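Local coordinates for protein ammonium transporter (Kuenenia stuttgartiensis, PDB 6EU6) that probably senses ammonium at the membrane and passes the signal to a histidine kinase, as an Amt-family ammonium sensor, at residues S248-R261 / I295-E307. Residues are numbered along the deposited sequence; the frame is centred on the assembly and turned at random.
Sequences SAGVSALIFIYATR and IGLITGILAIIAE. With LMT (dodecyl-beta-D-maltoside), chain E.
F256 carries its ring anti to the backbone N (chi1 177°), which swings it across to I301, I304 and I305. I301 CG2, itself anti to its own N, sits over the centre of one ring face, a CH-pi contact 4.1 Å from the F256 centroid. T260 CG2 lies on the opposite face, offset toward the rim. I304 CG2 meets the ring at its edge, in plane, and I305 CG1 approaches F256 CZ at 3.9 Å. I304 is a knob in the hole formed by A253, F256, I257 and R261; its CD1 lies 3.7 Å from A253 CB. With an alanine here in place of F256, the methyl of I301 loses its aromatic face, and a gap is likely to open between I301, I304 and I305. Near the C-terminal ends of both segments, one water joins R261 NH2, I304 O and E307 OE1. R261 also forms a salt bridge with E265. The axes of the two segments approach to 7.1 Å, and small residues meet where A249 faces G296. A249 CA makes a CA-H...O contact with G296 O at 3.2 Å, and A249 CB packs on G300 CA. S252 OG donates to S248 O (2.8 Å), which turns its polarity back onto its own helix beside L297. Segments 248-261 and 295-307 cross at -48°. The Gly-xxx-Gly spacing of G296 and G300 is a small-residue helix-packing motif, here between transmembrane helices 234-261 and 289-312 of the Amt fold.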
loop_
_atom_site.group_PDB
_atom_site.type_symbol
_atom_site.label_atom_id
_atom_site.label_comp_id
_atom_site.label_asym_id
_atom_site.label_seq_id
_atom_site.Cartn_x
_atom_site.Cartn_y
_atom_site.Cartn_z
ATOM N N SER A 248 11.481 -18.037 -5.411
ATOM C CA SER A 248 12.305 -19.259 -5.334
ATOM C C SER A 248 12.605 -19.586 -3.904
ATOM O O SER A 248 12.636 -20.749 -3.563
ATOM C CB SER A 248 13.631 -19.161 -6.138
ATOM O OG SER A 248 13.269 -18.551 -7.376
ATOM N N ALA A 249 12.907 -18.570 -3.082
ATOM C CA ALA A 249 13.119 -18.818 -1.684
ATOM C C ALA A 249 11.913 -19.488 -1.030
ATOM O O ALA A 249 12.067 -20.475 -0.267
ATOM C CB ALA A 249 13.599 -17.577 -0.920
ATOM N N GLY A 250 10.709 -19.016 -1.378
ATOM C CA GLY A 250 9.535 -19.613 -0.829
ATOM C C GLY A 250 9.322 -21.066 -1.293
ATOM O O GLY A 250 8.901 -21.912 -0.501
ATOM N N VAL A 251 9.561 -21.337 -2.572
ATOM C CA VAL A 251 9.266 -22.672 -3.118
ATOM C C VAL A 251 10.282 -23.671 -2.523
ATOM O O VAL A 251 9.913 -24.804 -2.193
ATOM C CB VAL A 251 9.209 -22.670 -4.659
ATOM C CG1 VAL A 251 9.176 -24.099 -5.227
ATOM C CG2 VAL A 251 7.936 -21.900 -5.156
ATOM N N SER A 252 11.548 -23.239 -2.404
ATOM C CA SER A 252 12.604 -24.099 -1.846
ATOM C C SER A 252 12.220 -24.401 -0.432
ATOM O O SER A 252 12.330 -25.525 0.003
ATOM C CB SER A 252 13.964 -23.415 -1.922
ATOM O OG SER A 252 14.108 -23.080 -3.295
ATOM N N ALA A 253 11.735 -23.394 0.283
ATOM C CA ALA A 253 11.267 -23.606 1.636
ATOM C C ALA A 253 10.094 -24.563 1.743
ATOM O O ALA A 253 10.065 -25.383 2.670
ATOM C CB ALA A 253 10.925 -22.274 2.305
ATOM N N LEU A 254 9.104 -24.456 0.854
ATOM C CA LEU A 254 7.980 -25.345 0.908
ATOM C C LEU A 254 8.505 -26.755 0.762
ATOM O O LEU A 254 8.063 -27.627 1.490
ATOM C CB LEU A 254 6.942 -25.124 -0.191
ATOM C CG LEU A 254 6.106 -23.837 -0.079
ATOM C CD1 LEU A 254 5.294 -23.700 -1.372
ATOM C CD2 LEU A 254 5.290 -23.921 1.233
ATOM N N ILE A 255 9.450 -26.960 -0.147
ATOM C CA ILE A 255 9.934 -28.308 -0.396
ATOM C C ILE A 255 10.718 -28.855 0.801
ATOM O O ILE A 255 10.403 -29.926 1.244
ATOM C CB ILE A 255 10.704 -28.402 -1.716
ATOM C CG1 ILE A 255 9.753 -28.158 -2.862
ATOM C CG2 ILE A 255 11.391 -29.766 -1.854
ATOM C CD1 ILE A 255 10.482 -27.743 -4.090
ATOM N N PHE A 256 11.715 -28.106 1.289
ATOM C CA PHE A 256 12.604 -28.477 2.368
ATOM C C PHE A 256 11.843 -28.658 3.682
ATOM O O PHE A 256 12.156 -29.561 4.460
ATOM C CB PHE A 256 13.677 -27.390 2.536
ATOM C CG PHE A 256 14.638 -27.608 3.695
ATOM C CD1 PHE A 256 15.644 -28.548 3.599
ATOM C CD2 PHE A 256 14.550 -26.844 4.858
ATOM C CE1 PHE A 256 16.553 -28.732 4.645
ATOM C CE2 PHE A 256 15.433 -27.047 5.925
ATOM C CZ PHE A 256 16.444 -27.994 5.809
ATOM N N ILE A 257 10.895 -27.757 3.966
ATOM C CA ILE A 257 10.141 -27.840 5.182
ATOM C C ILE A 257 9.213 -29.075 5.176
ATOM O O ILE A 257 9.071 -29.685 6.245
ATOM C CB ILE A 257 9.309 -26.581 5.493
ATOM C CG1 ILE A 257 10.213 -25.361 5.763
ATOM C CG2 ILE A 257 8.454 -26.797 6.726
ATOM C CD1 ILE A 257 9.467 -24.008 5.632
ATOM N N TYR A 258 8.573 -29.413 4.031
ATOM C CA TYR A 258 7.704 -30.617 3.883
ATOM C C TYR A 258 8.566 -31.856 4.070
ATOM O O TYR A 258 8.305 -32.689 4.940
ATOM C CB TYR A 258 6.981 -30.675 2.510
ATOM C CG TYR A 258 5.850 -31.716 2.426
ATOM C CD1 TYR A 258 4.750 -31.654 3.281
ATOM C CD2 TYR A 258 5.889 -32.765 1.491
ATOM C CE1 TYR A 258 3.726 -32.603 3.216
ATOM C CE2 TYR A 258 4.873 -33.716 1.424
ATOM C CZ TYR A 258 3.793 -33.622 2.294
ATOM O OH TYR A 258 2.776 -34.538 2.254
ATOM N N ALA A 259 9.638 -31.932 3.301
ATOM C CA ALA A 259 10.514 -33.089 3.365
ATOM C C ALA A 259 11.041 -33.386 4.816
ATOM O O ALA A 259 11.182 -34.532 5.176
ATOM C CB ALA A 259 11.661 -32.920 2.380
ATOM N N THR A 260 11.303 -32.355 5.628
ATOM C CA THR A 260 12.007 -32.487 6.903
ATOM C C THR A 260 11.109 -32.384 8.135
ATOM O O THR A 260 11.489 -32.735 9.243
ATOM C CB THR A 260 13.075 -31.401 7.041
ATOM O OG1 THR A 260 12.442 -30.122 7.040
ATOM C CG2 THR A 260 14.107 -31.505 5.892
ATOM N N ARG A 261 9.935 -31.850 7.965
ATOM C CA ARG A 261 8.977 -31.745 9.052
ATOM C C ARG A 261 7.600 -32.284 8.722
ATOM O O ARG A 261 6.715 -32.159 9.573
ATOM C CB ARG A 261 8.813 -30.285 9.503
ATOM C CG ARG A 261 10.117 -29.568 9.777
ATOM C CD ARG A 261 9.881 -28.129 10.203
ATOM N NE ARG A 261 11.116 -27.394 10.067
ATOM C CZ ARG A 261 11.275 -26.096 10.276
ATOM N NH1 ARG A 261 10.273 -25.315 10.678
ATOM N NH2 ARG A 261 12.468 -25.589 10.088
ATOM N N ILE A 295 20.024 -17.986 -6.082
ATOM C CA ILE A 295 20.282 -17.257 -4.799
ATOM C C ILE A 295 19.094 -17.443 -3.825
ATOM O O ILE A 295 19.300 -17.713 -2.653
ATOM C CB ILE A 295 20.572 -15.774 -5.007
ATOM C CG1 ILE A 295 21.902 -15.629 -5.812
ATOM C CG2 ILE A 295 20.661 -15.007 -3.652
ATOM C CD1 ILE A 295 22.114 -14.257 -6.451
ATOM N N GLY A 296 17.860 -17.358 -4.338
ATOM C CA GLY A 296 16.666 -17.568 -3.538
ATOM C C GLY A 296 16.588 -18.972 -2.944
ATOM O O GLY A 296 16.300 -19.134 -1.758
ATOM N N LEU A 297 16.820 -19.968 -3.781
ATOM C CA LEU A 297 16.783 -21.370 -3.386
ATOM C C LEU A 297 17.798 -21.666 -2.283
ATOM O O LEU A 297 17.466 -22.166 -1.202
ATOM C CB LEU A 297 17.052 -22.198 -4.597
ATOM C CG LEU A 297 17.272 -23.697 -4.469
ATOM C CD1 LEU A 297 17.222 -24.253 -5.902
ATOM C CD2 LEU A 297 18.575 -24.095 -3.770
ATOM N N ILE A 298 19.012 -21.252 -2.501
ATOM C CA ILE A 298 20.064 -21.459 -1.534
ATOM C C ILE A 298 19.796 -20.692 -0.220
ATOM O O ILE A 298 19.945 -21.227 0.881
ATOM C CB ILE A 298 21.370 -20.940 -2.112
ATOM C CG1 ILE A 298 21.860 -21.825 -3.245
ATOM C CG2 ILE A 298 22.458 -20.872 -1.006
ATOM C CD1 ILE A 298 22.954 -21.113 -4.076
ATOM N N THR A 299 19.362 -19.420 -0.349
ATOM C CA THR A 299 19.116 -18.606 0.831
ATOM C C THR A 299 17.932 -19.115 1.625
ATOM O O THR A 299 17.967 -19.154 2.858
ATOM C CB THR A 299 18.890 -17.128 0.478
ATOM O OG1 THR A 299 19.975 -16.659 -0.330
ATOM C CG2 THR A 299 18.676 -16.232 1.775
ATOM N N GLY A 300 16.888 -19.522 0.948
ATOM C CA GLY A 300 15.715 -20.025 1.615
ATOM C C GLY A 300 16.003 -21.184 2.611
ATOM O O GLY A 300 15.613 -21.165 3.770
ATOM N N ILE A 301 16.642 -22.223 2.115
ATOM C CA ILE A 301 17.071 -23.354 2.923
ATOM C C ILE A 301 18.087 -22.923 3.995
ATOM O O ILE A 301 17.937 -23.287 5.149
ATOM C CB ILE A 301 17.662 -24.430 1.987
ATOM C CG1 ILE A 301 16.518 -25.007 1.145
ATOM C CG2 ILE A 301 18.357 -25.546 2.732
ATOM C CD1 ILE A 301 17.015 -25.645 -0.113
ATOM N N LEU A 302 19.132 -22.197 3.632
ATOM C CA LEU A 302 20.150 -21.886 4.624
ATOM C C LEU A 302 19.575 -21.015 5.737
ATOM O O LEU A 302 20.011 -21.089 6.925
ATOM C CB LEU A 302 21.347 -21.191 4.022
ATOM C CG LEU A 302 22.188 -22.034 3.053
ATOM C CD1 LEU A 302 23.359 -21.234 2.521
ATOM C CD2 LEU A 302 22.729 -23.189 3.837
ATOM N N ALA A 303 18.603 -20.174 5.388
ATOM C CA ALA A 303 18.045 -19.272 6.403
ATOM C C ALA A 303 17.202 -20.043 7.436
ATOM O O ALA A 303 17.203 -19.721 8.622
ATOM C CB ALA A 303 17.229 -18.174 5.758
ATOM N N ILE A 304 16.503 -21.080 6.974
ATOM C CA ILE A 304 15.701 -21.904 7.835
ATOM C C ILE A 304 16.636 -22.743 8.745
ATOM O O ILE A 304 16.305 -22.908 9.919
ATOM C CB ILE A 304 14.797 -22.841 7.013
ATOM C CG1 ILE A 304 13.694 -22.012 6.346
ATOM C CG2 ILE A 304 14.174 -23.930 7.881
ATOM C CD1 ILE A 304 12.925 -22.835 5.320
ATOM N N ILE A 305 17.780 -23.200 8.200
ATOM C CA ILE A 305 18.716 -23.968 9.004
ATOM C C ILE A 305 19.229 -23.038 10.089
ATOM O O ILE A 305 19.282 -23.376 11.287
ATOM C CB ILE A 305 19.833 -24.538 8.143
ATOM C CG1 ILE A 305 19.241 -25.673 7.281
ATOM C CG2 ILE A 305 21.012 -25.042 9.020
ATOM C CD1 ILE A 305 20.097 -26.077 6.103
ATOM N N ALA A 306 19.641 -21.854 9.668
ATOM C CA ALA A 306 20.092 -20.845 10.590
ATOM C C ALA A 306 19.107 -20.460 11.648
ATOM O O ALA A 306 19.468 -20.320 12.836
ATOM C CB ALA A 306 20.611 -19.635 9.872
ATOM N N GLU A 307 17.850 -20.301 11.263
ATOM C CA GLU A 307 16.848 -19.923 12.227
ATOM C C GLU A 307 16.756 -20.967 13.369
ATOM O O GLU A 307 16.704 -20.602 14.548
ATOM C CB GLU A 307 15.513 -19.846 11.514
ATOM C CG GLU A 307 14.305 -19.715 12.369
ATOM C CD GLU A 307 12.992 -19.801 11.542
ATOM O OE1 GLU A 307 12.689 -20.800 10.843
ATOM O OE2 GLU A 307 12.249 -18.814 11.561
HETATM C C1B LMT E . -6.441 -32.837 2.874
HETATM C C2B LMT E . -6.939 -33.283 4.288
HETATM C C3B LMT E . -6.850 -34.797 4.423
HETATM C C4B LMT E . -7.711 -35.344 3.321
HETATM C C5B LMT E . -7.170 -34.979 1.964
HETATM C C6B LMT E . -8.021 -35.679 0.891
HETATM O O1B LMT E . -5.070 -33.184 2.717
HETATM O O2B LMT E . -6.137 -32.737 5.345
HETATM O O3B LMT E . -7.357 -35.334 5.653
HETATM O "O4'" LMT E . -7.790 -36.770 3.435
HETATM O O5B LMT E . -7.142 -33.529 1.841
HETATM O O6B LMT E . -9.422 -35.903 1.288
HETATM C "C1'" LMT E . -1.314 -31.598 2.207
HETATM C "C2'" LMT E . -2.272 -30.958 3.137
HETATM C "C3'" LMT E . -3.376 -31.847 3.493
HETATM C "C4'" LMT E . -4.134 -32.203 2.296
HETATM C "C5'" LMT E . -3.151 -32.737 1.226
HETATM C "C6'" LMT E . -3.879 -32.962 -0.082
HETATM O "O1'" LMT E . -0.253 -30.708 1.936
HETATM O "O2'" LMT E . -1.638 -30.686 4.356
HETATM O "O3'" LMT E . -4.297 -31.233 4.374
HETATM O "O5'" LMT E . -2.032 -31.888 1.021
HETATM O "O6'" LMT E . -4.715 -31.872 -0.518
HETATM C C1 LMT E . 0.734 -31.287 1.039
HETATM C C2 LMT E . 1.956 -30.363 0.935
HETATM C C3 LMT E . 2.949 -30.773 -0.149
HETATM C C4 LMT E . 4.177 -29.832 -0.228
HETATM C C5 LMT E . 4.232 -28.993 -1.511
HETATM C C6 LMT E . 5.583 -28.847 -2.206
HETATM C C7 LMT E . 5.548 -27.646 -3.173
HETATM C C8 LMT E . 5.957 -27.956 -4.609
HETATM C C9 LMT E . 5.900 -26.741 -5.573
HETATM C C10 LMT E . 6.674 -26.959 -6.924
HETATM C C11 LMT E . 6.046 -26.414 -8.252
HETATM C C12 LMT E . 6.744 -25.240 -8.969
HETATM O O HOH W 1 13.715 -23.359 11.396
#